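Local coordinates for protein Isomerase/lactonizing enzyme (Agrobacterium fabrum str. C58, PDB 2NQL) that belongs to the enolase superfamily, joining a mandelate racemase/muconate lactonizing enzyme-like N-terminal domain to a TIM-barrel-like domain with a sodium site, its precise function being left open, at residues 119-124 with 267-272; 170-175 with 203-208; 200-203 with 208-211; 296-301 with 325-330. All blocks are in the same frame, centred on the assembly; numbering follows the deposited sequence.

Interaction 1: residues 119-124 with 267-272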
# COMPACT_ATOMS: atom_id res chain seq x y z
N TYR A 119 0.48 4.73 3.77
CA TYR A 119 1.32 5.85 3.36
C TYR A 119 0.48 6.96 2.72
O TYR A 119 0.57 8.11 3.13
CB TYR A 119 2.42 5.42 2.39
CG TYR A 119 3.50 6.47 2.25
CD1 TYR A 119 4.36 6.73 3.30
CD2 TYR A 119 3.68 7.19 1.05
CE1 TYR A 119 5.39 7.69 3.19
CE2 TYR A 119 4.70 8.16 0.92
CZ TYR A 119 5.56 8.39 1.99
OH TYR A 119 6.58 9.31 1.93
N VAL A 120 -0.37 6.58 1.76
CA VAL A 120 -1.24 7.57 1.13
C VAL A 120 -2.34 8.06 2.07
O VAL A 120 -2.73 9.22 1.99
CB VAL A 120 -1.69 7.22 -0.32
CG1 VAL A 120 -2.58 8.36 -0.95
CG2 VAL A 120 -0.44 7.05 -1.21
N ASP A 121 -2.79 7.22 3.01
CA ASP A 121 -3.73 7.71 4.06
C ASP A 121 -3.07 8.92 4.75
O ASP A 121 -3.70 9.98 4.93
CB ASP A 121 -3.99 6.65 5.13
CG ASP A 121 -5.04 5.62 4.74
OD1 ASP A 121 -5.67 5.71 3.67
OD2 ASP A 121 -5.19 4.67 5.56
N ALA A 122 -1.81 8.74 5.15
CA ALA A 122 -1.08 9.79 5.85
C ALA A 122 -0.95 11.05 5.00
O ALA A 122 -1.17 12.16 5.50
CB ALA A 122 0.31 9.29 6.31
N LEU A 123 -0.58 10.86 3.73
CA LEU A 123 -0.44 11.97 2.80
C LEU A 123 -1.76 12.69 2.61
O LEU A 123 -1.78 13.91 2.48
CB LEU A 123 0.11 11.52 1.47
CG LEU A 123 1.49 10.83 1.43
CD1 LEU A 123 1.94 10.60 -0.04
CD2 LEU A 123 2.55 11.62 2.23
N ALA A 124 -2.86 11.94 2.61
CA ALA A 124 -4.20 12.50 2.45
C ALA A 124 -4.50 13.50 3.56
O ALA A 124 -4.96 14.65 3.29
CB ALA A 124 -5.25 11.36 2.42
N GLU A 267 -11.47 2.12 -2.64
CA GLU A 267 -10.29 1.61 -1.96
C GLU A 267 -9.00 1.94 -2.74
O GLU A 267 -7.91 1.54 -2.34
CB GLU A 267 -10.44 0.11 -1.75
CG GLU A 267 -10.27 -0.73 -3.03
CD GLU A 267 -11.57 -0.98 -3.81
OE1 GLU A 267 -12.41 -0.07 -3.91
OE2 GLU A 267 -11.75 -2.10 -4.34
N TRP A 268 -9.13 2.68 -3.83
CA TRP A 268 -7.96 3.24 -4.53
C TRP A 268 -7.25 4.28 -3.70
O TRP A 268 -7.78 4.73 -2.67
CB TRP A 268 -8.37 3.85 -5.87
CG TRP A 268 -8.91 2.87 -6.85
CD1 TRP A 268 -8.85 1.51 -6.79
CD2 TRP A 268 -9.59 3.20 -8.05
NE1 TRP A 268 -9.47 0.97 -7.90
CE2 TRP A 268 -9.93 1.99 -8.68
CE3 TRP A 268 -9.97 4.42 -8.64
CZ2 TRP A 268 -10.64 1.95 -9.90
CZ3 TRP A 268 -10.68 4.37 -9.85
CH2 TRP A 268 -10.98 3.15 -10.46
N ARG A 269 -6.06 4.69 -4.14
CA ARG A 269 -5.38 5.81 -3.50
C ARG A 269 -5.03 6.95 -4.47
O ARG A 269 -5.03 8.10 -4.09
CB ARG A 269 -4.11 5.33 -2.75
CG ARG A 269 -4.37 4.32 -1.61
CD ARG A 269 -5.18 4.93 -0.48
NE ARG A 269 -5.18 4.10 0.73
CZ ARG A 269 -6.02 3.09 0.94
NH1 ARG A 269 -6.97 2.77 0.05
NH2 ARG A 269 -5.92 2.39 2.06
N THR A 270 -4.67 6.62 -5.72
CA THR A 270 -4.20 7.66 -6.66
C THR A 270 -4.74 7.37 -8.06
O THR A 270 -5.29 6.30 -8.33
CB THR A 270 -2.65 7.67 -6.78
OG1 THR A 270 -2.25 6.49 -7.45
CG2 THR A 270 -1.96 7.78 -5.37
N HIS A 271 -4.56 8.32 -8.98
CA HIS A 271 -4.95 8.13 -10.36
C HIS A 271 -4.24 6.92 -11.00
O HIS A 271 -4.77 6.32 -11.94
CB HIS A 271 -4.67 9.40 -11.16
CG HIS A 271 -3.21 9.70 -11.29
ND1 HIS A 271 -2.47 9.30 -12.39
CD2 HIS A 271 -2.35 10.32 -10.45
CE1 HIS A 271 -1.22 9.69 -12.22
NE2 HIS A 271 -1.12 10.31 -11.06
N TRP A 272 -3.07 6.55 -10.47
CA TRP A 272 -2.38 5.35 -10.97
C TRP A 272 -3.23 4.08 -10.80
O TRP A 272 -3.29 3.20 -11.67
CB TRP A 272 -1.03 5.18 -10.26
CG TRP A 272 -0.03 6.25 -10.53
CD1 TRP A 272 0.45 7.17 -9.65
CD2 TRP A 272 0.64 6.50 -11.78
NE1 TRP A 272 1.38 7.98 -10.26
CE2 TRP A 272 1.52 7.59 -11.56
CE3 TRP A 272 0.59 5.90 -13.05
CZ2 TRP A 272 2.33 8.11 -12.58
CZ3 TRP A 272 1.41 6.42 -14.06
CH2 TRP A 272 2.26 7.51 -13.81

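Interaction 2: residues 170-175 with 203-208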
# COMPACT_ATOMS: atom_id res chain seq x y z
N GLU A 170 -38.89 0.20 4.72
CA GLU A 170 -39.58 1.28 5.42
C GLU A 170 -38.64 2.42 5.75
O GLU A 170 -39.02 3.59 5.66
CB GLU A 170 -40.29 0.75 6.66
CG GLU A 170 -41.41 -0.25 6.31
CD GLU A 170 -42.70 0.39 5.83
OE1 GLU A 170 -42.82 1.64 5.81
OE2 GLU A 170 -43.63 -0.37 5.49
N LEU A 171 -37.41 2.08 6.11
CA LEU A 171 -36.37 3.08 6.28
C LEU A 171 -36.04 3.82 4.98
O LEU A 171 -35.85 5.04 4.99
CB LEU A 171 -35.14 2.45 6.93
CG LEU A 171 -34.16 3.39 7.64
CD1 LEU A 171 -34.85 4.23 8.73
CD2 LEU A 171 -33.07 2.53 8.26
N ALA A 172 -35.99 3.10 3.86
CA ALA A 172 -35.70 3.72 2.57
C ALA A 172 -36.84 4.66 2.19
O ALA A 172 -36.61 5.77 1.69
CB ALA A 172 -35.49 2.63 1.46
N LYS A 173 -38.07 4.23 2.46
CA LYS A 173 -39.24 5.05 2.12
C LYS A 173 -39.27 6.31 2.96
O LYS A 173 -39.64 7.38 2.45
CB LYS A 173 -40.53 4.24 2.33
CG LYS A 173 -41.79 4.89 1.74
CD LYS A 173 -43.03 4.04 2.10
CE LYS A 173 -44.33 4.76 1.77
NZ LYS A 173 -44.50 4.96 0.30
N TYR A 174 -38.89 6.18 4.23
CA TYR A 174 -38.75 7.34 5.12
C TYR A 174 -37.81 8.38 4.52
O TYR A 174 -38.13 9.59 4.49
CB TYR A 174 -38.26 6.89 6.50
CG TYR A 174 -37.94 8.04 7.42
CD1 TYR A 174 -38.95 8.73 8.09
CD2 TYR A 174 -36.62 8.47 7.59
CE1 TYR A 174 -38.65 9.82 8.92
CE2 TYR A 174 -36.31 9.54 8.41
CZ TYR A 174 -37.32 10.21 9.06
OH TYR A 174 -36.99 11.26 9.86
N TRP A 175 -36.65 7.92 4.06
CA TRP A 175 -35.68 8.80 3.40
C TRP A 175 -36.17 9.37 2.06
O TRP A 175 -35.90 10.54 1.77
CB TRP A 175 -34.28 8.15 3.31
CG TRP A 175 -33.63 8.20 4.68
CD1 TRP A 175 -33.58 7.19 5.61
CD2 TRP A 175 -33.06 9.35 5.30
NE1 TRP A 175 -32.98 7.64 6.76
CE2 TRP A 175 -32.66 8.96 6.60
CE3 TRP A 175 -32.83 10.67 4.88
CZ2 TRP A 175 -32.04 9.86 7.50
CZ3 TRP A 175 -32.22 11.56 5.78
CH2 TRP A 175 -31.82 11.15 7.06
N GLN A 203 -40.22 -2.14 -5.42
CA GLN A 203 -41.66 -2.14 -5.12
C GLN A 203 -42.03 -1.02 -4.16
O GLN A 203 -42.96 -0.24 -4.43
CB GLN A 203 -42.06 -3.50 -4.54
CG GLN A 203 -43.55 -3.78 -4.57
CD GLN A 203 -44.11 -4.00 -3.18
OE1 GLN A 203 -44.21 -3.06 -2.39
NE2 GLN A 203 -44.47 -5.24 -2.88
N VAL A 204 -41.28 -0.91 -3.06
CA VAL A 204 -41.48 0.15 -2.09
C VAL A 204 -41.25 1.55 -2.67
O VAL A 204 -42.11 2.43 -2.51
CB VAL A 204 -40.66 -0.10 -0.80
CG1 VAL A 204 -40.61 1.15 0.11
CG2 VAL A 204 -41.23 -1.30 -0.04
N LEU A 205 -40.14 1.74 -3.38
CA LEU A 205 -39.73 3.10 -3.81
C LEU A 205 -40.29 3.55 -5.15
O LEU A 205 -40.32 4.75 -5.44
CB LEU A 205 -38.20 3.24 -3.80
CG LEU A 205 -37.53 2.99 -2.43
CD1 LEU A 205 -36.01 2.81 -2.61
CD2 LEU A 205 -37.83 4.14 -1.46
N GLY A 206 -40.74 2.61 -5.97
CA GLY A 206 -41.31 2.99 -7.27
C GLY A 206 -40.26 3.00 -8.37
O GLY A 206 -39.05 2.91 -8.08
N PRO A 207 -40.70 3.09 -9.65
CA PRO A 207 -39.77 2.95 -10.78
C PRO A 207 -38.83 4.13 -10.99
O PRO A 207 -37.81 3.99 -11.67
CB PRO A 207 -40.70 2.77 -11.99
CG PRO A 207 -41.96 3.50 -11.59
CD PRO A 207 -42.09 3.27 -10.10
N GLN A 208 -39.16 5.29 -10.42
CA GLN A 208 -38.37 6.49 -10.65
C GLN A 208 -37.12 6.58 -9.75
O GLN A 208 -36.16 7.30 -10.08
CB GLN A 208 -39.24 7.74 -10.51
CG GLN A 208 -40.26 7.90 -11.65
CD GLN A 208 -39.65 7.69 -13.02
OE1 GLN A 208 -38.80 8.46 -13.46
NE2 GLN A 208 -40.07 6.62 -13.71
O HOH W 1 -44.33 2.29 -0.83

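Interaction 3: residues 200-203 with 208-211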
# COMPACT_ATOMS: atom_id res chain seq x y z
N ASN A 200 -37.83 -5.85 -3.40
CA ASN A 200 -38.53 -5.12 -2.36
C ASN A 200 -38.37 -3.61 -2.42
O ASN A 200 -39.36 -2.88 -2.38
CB ASN A 200 -38.16 -5.64 -0.97
CG ASN A 200 -39.03 -5.03 0.12
OD1 ASN A 200 -40.24 -5.25 0.15
ND2 ASN A 200 -38.42 -4.24 0.99
N LEU A 201 -37.12 -3.16 -2.51
CA LEU A 201 -36.82 -1.74 -2.65
C LEU A 201 -37.50 -1.10 -3.85
O LEU A 201 -38.14 -0.04 -3.71
CB LEU A 201 -35.30 -1.48 -2.63
CG LEU A 201 -34.62 -1.77 -1.27
CD1 LEU A 201 -33.10 -1.60 -1.37
CD2 LEU A 201 -35.20 -0.95 -0.10
N ARG A 202 -37.42 -1.75 -5.02
CA ARG A 202 -38.08 -1.27 -6.24
C ARG A 202 -39.61 -1.14 -6.07
O ARG A 202 -40.21 -0.15 -6.50
CB ARG A 202 -37.74 -2.21 -7.42
CG ARG A 202 -38.32 -1.82 -8.78
CD ARG A 202 -37.97 -0.37 -9.15
NE ARG A 202 -36.55 -0.24 -9.48
CZ ARG A 202 -35.87 0.91 -9.43
NH1 ARG A 202 -36.45 2.03 -9.01
NH2 ARG A 202 -34.58 0.92 -9.76
N GLN A 203 -40.22 -2.14 -5.42
CA GLN A 203 -41.66 -2.14 -5.12
C GLN A 203 -42.03 -1.02 -4.16
O GLN A 203 -42.96 -0.24 -4.43
CB GLN A 203 -42.06 -3.50 -4.54
CG GLN A 203 -43.55 -3.78 -4.57
CD GLN A 203 -44.11 -4.00 -3.18
OE1 GLN A 203 -44.21 -3.06 -2.39
NE2 GLN A 203 -44.47 -5.24 -2.88
N GLN A 208 -39.16 5.29 -10.42
CA GLN A 208 -38.37 6.49 -10.65
C GLN A 208 -37.12 6.58 -9.75
O GLN A 208 -36.16 7.30 -10.08
CB GLN A 208 -39.24 7.74 -10.51
CG GLN A 208 -40.26 7.90 -11.65
CD GLN A 208 -39.65 7.69 -13.02
OE1 GLN A 208 -38.80 8.46 -13.46
NE2 GLN A 208 -40.07 6.62 -13.71
N ALA A 209 -37.12 5.83 -8.64
CA ALA A 209 -35.99 5.84 -7.67
C ALA A 209 -34.75 5.22 -8.29
O ALA A 209 -34.86 4.28 -9.08
CB ALA A 209 -36.36 5.06 -6.43
N LYS A 210 -33.57 5.73 -7.93
CA LYS A 210 -32.30 5.08 -8.31
C LYS A 210 -31.89 4.15 -7.18
O LYS A 210 -31.87 4.56 -6.02
CB LYS A 210 -31.19 6.12 -8.55
CG LYS A 210 -31.40 7.03 -9.74
CD LYS A 210 -30.09 7.53 -10.29
CE LYS A 210 -30.10 9.00 -10.54
NZ LYS A 210 -30.84 9.33 -11.78
N ILE A 211 -31.64 2.89 -7.51
CA ILE A 211 -31.34 1.86 -6.50
C ILE A 211 -30.09 1.09 -6.95
O ILE A 211 -30.15 0.25 -7.84
CB ILE A 211 -32.52 0.88 -6.25
CG1 ILE A 211 -33.83 1.64 -6.00
CG2 ILE A 211 -32.23 -0.04 -5.02
CD1 ILE A 211 -35.09 0.74 -5.95
O HOH W 2 -32.10 2.31 -10.27

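Interaction 4: residues 296-301 with 325-330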
# COMPACT_ATOMS: atom_id res chain seq x y z
N THR A 296 -5.42 16.68 -3.67
CA THR A 296 -4.56 16.53 -4.88
C THR A 296 -4.90 15.26 -5.68
O THR A 296 -5.12 15.34 -6.89
CB THR A 296 -3.08 16.58 -4.50
OG1 THR A 296 -2.79 17.83 -3.88
CG2 THR A 296 -2.17 16.35 -5.74
N ASN A 297 -4.96 14.10 -5.01
CA ASN A 297 -5.33 12.84 -5.66
C ASN A 297 -6.73 12.79 -6.22
O ASN A 297 -6.97 12.26 -7.29
CB ASN A 297 -5.12 11.64 -4.72
CG ASN A 297 -3.66 11.19 -4.69
OD1 ASN A 297 -3.00 11.14 -5.73
ND2 ASN A 297 -3.16 10.83 -3.50
N PHE A 298 -7.67 13.35 -5.46
CA PHE A 298 -9.08 13.34 -5.81
C PHE A 298 -9.25 14.17 -7.10
O PHE A 298 -9.92 13.71 -8.03
CB PHE A 298 -9.83 13.97 -4.64
CG PHE A 298 -11.26 13.58 -4.50
CD1 PHE A 298 -11.63 12.59 -3.58
CD2 PHE A 298 -12.25 14.29 -5.18
CE1 PHE A 298 -12.98 12.28 -3.38
CE2 PHE A 298 -13.60 13.98 -5.00
CZ PHE A 298 -13.96 12.98 -4.10
N ILE A 299 -8.62 15.35 -7.17
CA ILE A 299 -8.70 16.25 -8.32
C ILE A 299 -8.14 15.57 -9.60
O ILE A 299 -8.71 15.67 -10.68
CB ILE A 299 -7.96 17.61 -8.00
CG1 ILE A 299 -8.82 18.50 -7.09
CG2 ILE A 299 -7.55 18.37 -9.25
CD1 ILE A 299 -10.30 18.58 -7.48
N ARG A 300 -7.02 14.88 -9.45
CA ARG A 300 -6.43 14.12 -10.58
C ARG A 300 -7.27 12.93 -11.04
O ARG A 300 -7.37 12.69 -12.24
CB ARG A 300 -5.00 13.68 -10.25
CG ARG A 300 -4.09 14.85 -9.95
CD ARG A 300 -2.73 14.40 -9.39
NE ARG A 300 -1.82 15.54 -9.28
CZ ARG A 300 -0.63 15.52 -8.69
NH1 ARG A 300 -0.19 14.41 -8.10
NH2 ARG A 300 0.12 16.64 -8.65
N ILE A 301 -7.89 12.20 -10.11
CA ILE A 301 -8.84 11.16 -10.46
C ILE A 301 -10.06 11.75 -11.22
O ILE A 301 -10.54 11.18 -12.23
CB ILE A 301 -9.26 10.33 -9.22
CG1 ILE A 301 -8.11 9.38 -8.82
CG2 ILE A 301 -10.54 9.57 -9.45
CD1 ILE A 301 -8.18 8.88 -7.38
N ALA A 325 -15.79 17.12 4.37
CA ALA A 325 -15.82 18.49 3.89
C ALA A 325 -14.84 18.69 2.74
O ALA A 325 -15.18 19.29 1.73
CB ALA A 325 -15.54 19.46 4.99
N ALA A 326 -13.63 18.14 2.89
CA ALA A 326 -12.66 18.07 1.78
C ALA A 326 -13.23 17.41 0.53
O ALA A 326 -13.06 17.94 -0.58
CB ALA A 326 -11.37 17.39 2.24
N SER A 327 -13.92 16.26 0.69
CA SER A 327 -14.56 15.57 -0.43
C SER A 327 -15.55 16.50 -1.14
O SER A 327 -15.55 16.56 -2.36
CB SER A 327 -15.28 14.28 0.01
OG SER A 327 -15.69 13.53 -1.13
N LEU A 328 -16.39 17.19 -0.37
CA LEU A 328 -17.38 18.10 -0.96
C LEU A 328 -16.69 19.23 -1.75
O LEU A 328 -17.06 19.48 -2.90
CB LEU A 328 -18.32 18.69 0.11
CG LEU A 328 -19.09 17.72 1.01
CD1 LEU A 328 -20.12 18.51 1.81
CD2 LEU A 328 -19.76 16.59 0.23
N GLN A 329 -15.70 19.88 -1.14
CA GLN A 329 -14.91 20.94 -1.80
C GLN A 329 -14.35 20.49 -3.14
O GLN A 329 -14.57 21.13 -4.18
CB GLN A 329 -13.75 21.42 -0.92
CG GLN A 329 -14.12 22.12 0.40
CD GLN A 329 -14.67 23.54 0.20
OE1 GLN A 329 -14.70 24.06 -0.92
NE2 GLN A 329 -15.10 24.17 1.29
N ALA A 330 -13.62 19.37 -3.13
CA ALA A 330 -13.01 18.86 -4.36
C ALA A 330 -14.07 18.38 -5.35
O ALA A 330 -13.97 18.68 -6.53
CB ALA A 330 -12.05 17.74 -4.04

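Interaction 1: residues 119-124 with 267-272
Arg-269 lays its aliphatic stem against Val-120 and carries its charged head to Asp-121, joining helix 117-138 to the loop that leads into helix 271-278. The contact begins at Arg-269 CB, 3.8 Å from Val-120 CG1. Further out, Arg-269 CG and CD each come to 4.2 Å from Val-120 CB, and the arginine stem and the valine branch run antiparallel where they pass. Valine fits here because its branch gives it two methyls to share out: CG1, anti to the backbone N (chi1 -178°), faces the arginine stem, while CG2 approaches Thr-270 CG2 at 4.5 Å. A bend at chi2 (-65°) swings the rest of the arginine round to Asp-121. There NE sits 3.4 Å from Asp-121 OD1 in a salt bridge, with NH2 next nearest to that oxygen at 3.7 Å. The carboxylate and guanidinium planes are only 7° apart, yet the oxygen stands well out of the guanidinium plane, so charge alone does the work. The hydrogen of NE goes instead to Gly-117 O. At the tip, NH1 makes a weak bond of 3.4 Å to Trp-268 O and a further one to Arg-112 O of the second subunit. Tyr-114 of that subunit forms a cation-pi contact with Arg-269 and a hydrogen bond with Asp-121 OD2, while His-292 ND1 bonds to OD1. Two opposite charges are thus buried together, their polar atoms bound in several directions, which probably stabilises both ions and ties the domain junction to the dimer interface.

Interaction 2: residues 170-175 with 203-208
Val-204, in the last turn of helix 194-205, sets its CG1 methyl 3.8 Å from Lys-173 CB on helix 165-177. Its first torsion (chi1 167°) puts CG1 anti to the backbone N, toward the neighbouring helix, so that a compact branched residue meets the base of a long one at the border of the contact. The lysine needs only this aliphatic base for packing; its nearly straight chain runs on over the border and turns at its end. There NZ gives a hydrogen to a water at 2.9 Å, and the same water donates to Val-204 O over 2.8 Å. This carbonyl lies near its helix C-terminus, where the dipole would probably make it a better partner for an ammonium group acting through water.

Leu-205 follows and reaches deeper. Its two methyls spread over Ala-172: CD2 is 4.0 Å from Ala-172 CB and 3.8 Å from Ala-172 O, and CD1 stands 4.1 Å from the same CB. The small alanine lets the leucine fork come down almost onto the helix backbone, where CD2 also lies 3.9 Å from Lys-173 N. Leu-205 O is bonded by Gln-176 NE2, a second tie to the same helix.

Gly-206 ends the helix with a positive phi of 91°; at these backbone angles a CB would be pressed against the preceding carbonyl oxygen, so glycine suits the place, and the chain turns toward strand 210-214. Two consecutive helices packed side by side outside the parallel strands 182-186 and 210-214 are consistent with the helical outer layer of the TIM-barrel-like domain.

Interaction 3: residues 200-203 with 208-211
Over the centre of the Arg-202 guanidinium sits Ile-211 CD1, 3.5 Å above its plane, so that a methyl covers one flat face while the edge stays available for polar partners. At that edge NH1 gives a nearly straight hydrogen bond (172°) to Ala-209 O at 2.8 Å. The carbonyl oxygen lies within the guanidinium plane, although the donor is tilted 31° from the carbonyl plane. NH2 adds a weak bond to the same oxygen at 3.4 Å, and also donates to a water 2.9 Å away that accepts the backbone hydrogen of Ile-211 N. Bends at chi2 and chi3 curl the arginine round the Ile-211 CD1 methyl, which also lies 3.5 Å from Arg-202 N. Beside it, Leu-201 CB touches Ile-211 CD1 at 4.0 Å, with the isoleucine's CG2 branch turned to Leu-201 as well.

This is the return from helix to strand in the beta-alpha-beta unit 182-186, 194-205 and 210-214, and arginine suits it by having enough N-H groups to gather up the turn. In the next shell Gly-206 O also accepts from NH1, and Phe-234 O takes NE, holding the guanidinium's rotation. Beyond them, Phe-185 on strand 182-186 packs against both Leu-201 and Ile-211.

Interaction 4: residues 296-301 with 325-330
Phe-298, on helix 295-308, reaches across to helix 322-331, meeting both Ser-327 and Ala-330. With CG anti to the backbone N (chi1 -155°), its ring lies between the two helices and presents different atoms to two residues one turn apart. CD2 comes to 3.6 Å from Ala-330 CB, a close apolar contact made possible by the small alanine. CZ and CE1 lie 3.5 Å and 3.7 Å from Ser-327 OG. These approaches are oblique to the ring. The hydroxyl is not left to the ring alone, since it is hydrogen-bonded to His-340 NE2 on the next strand; serine is therefore small enough to pack here and polar enough to reach the histidine. Met-290 and Pro-314 also touch the Phe-298 side chain.

Next along the helix, Ile-299 bends its CG1 branch toward the same alanine, CD1 standing 3.9 Å from Ala-330 CB and 3.8 Å from Ala-330 O. It is one of two modelled conformers, so this part of the contact is less certain.

The axes of the short segments approach to 10.1 Å and cross at -36°, both running in the same general direction, and the small residues of one helix receive the bulky ones of the other. Such packing of successive helices, separated here by strand 311-312, belongs to the outer layer of a beta/alpha barrel.

Overall arrangement
The four contacts form two clusters in the chain. Interactions 2 and 3 share helix 194-205 and have centres about 6 Å apart; Ala-172 CB meets Leu-201 CD2 at 3.9 Å, linking helix packing to the return into strand 210-214. Interactions 1 and 4, with centres about 12 Å apart, meet at Asn-297, which packs on Val-120, Arg-269 and Thr-270. The clusters lie far apart: the centres of interactions 1 and 2 are about 35 Å from each other. The sodium ion, bound by Glu-240 and Glu-266, is about 11 Å from the side chains of both Arg-269 and Phe-298, so interactions 1 and 4 lie near the metal site without reaching it.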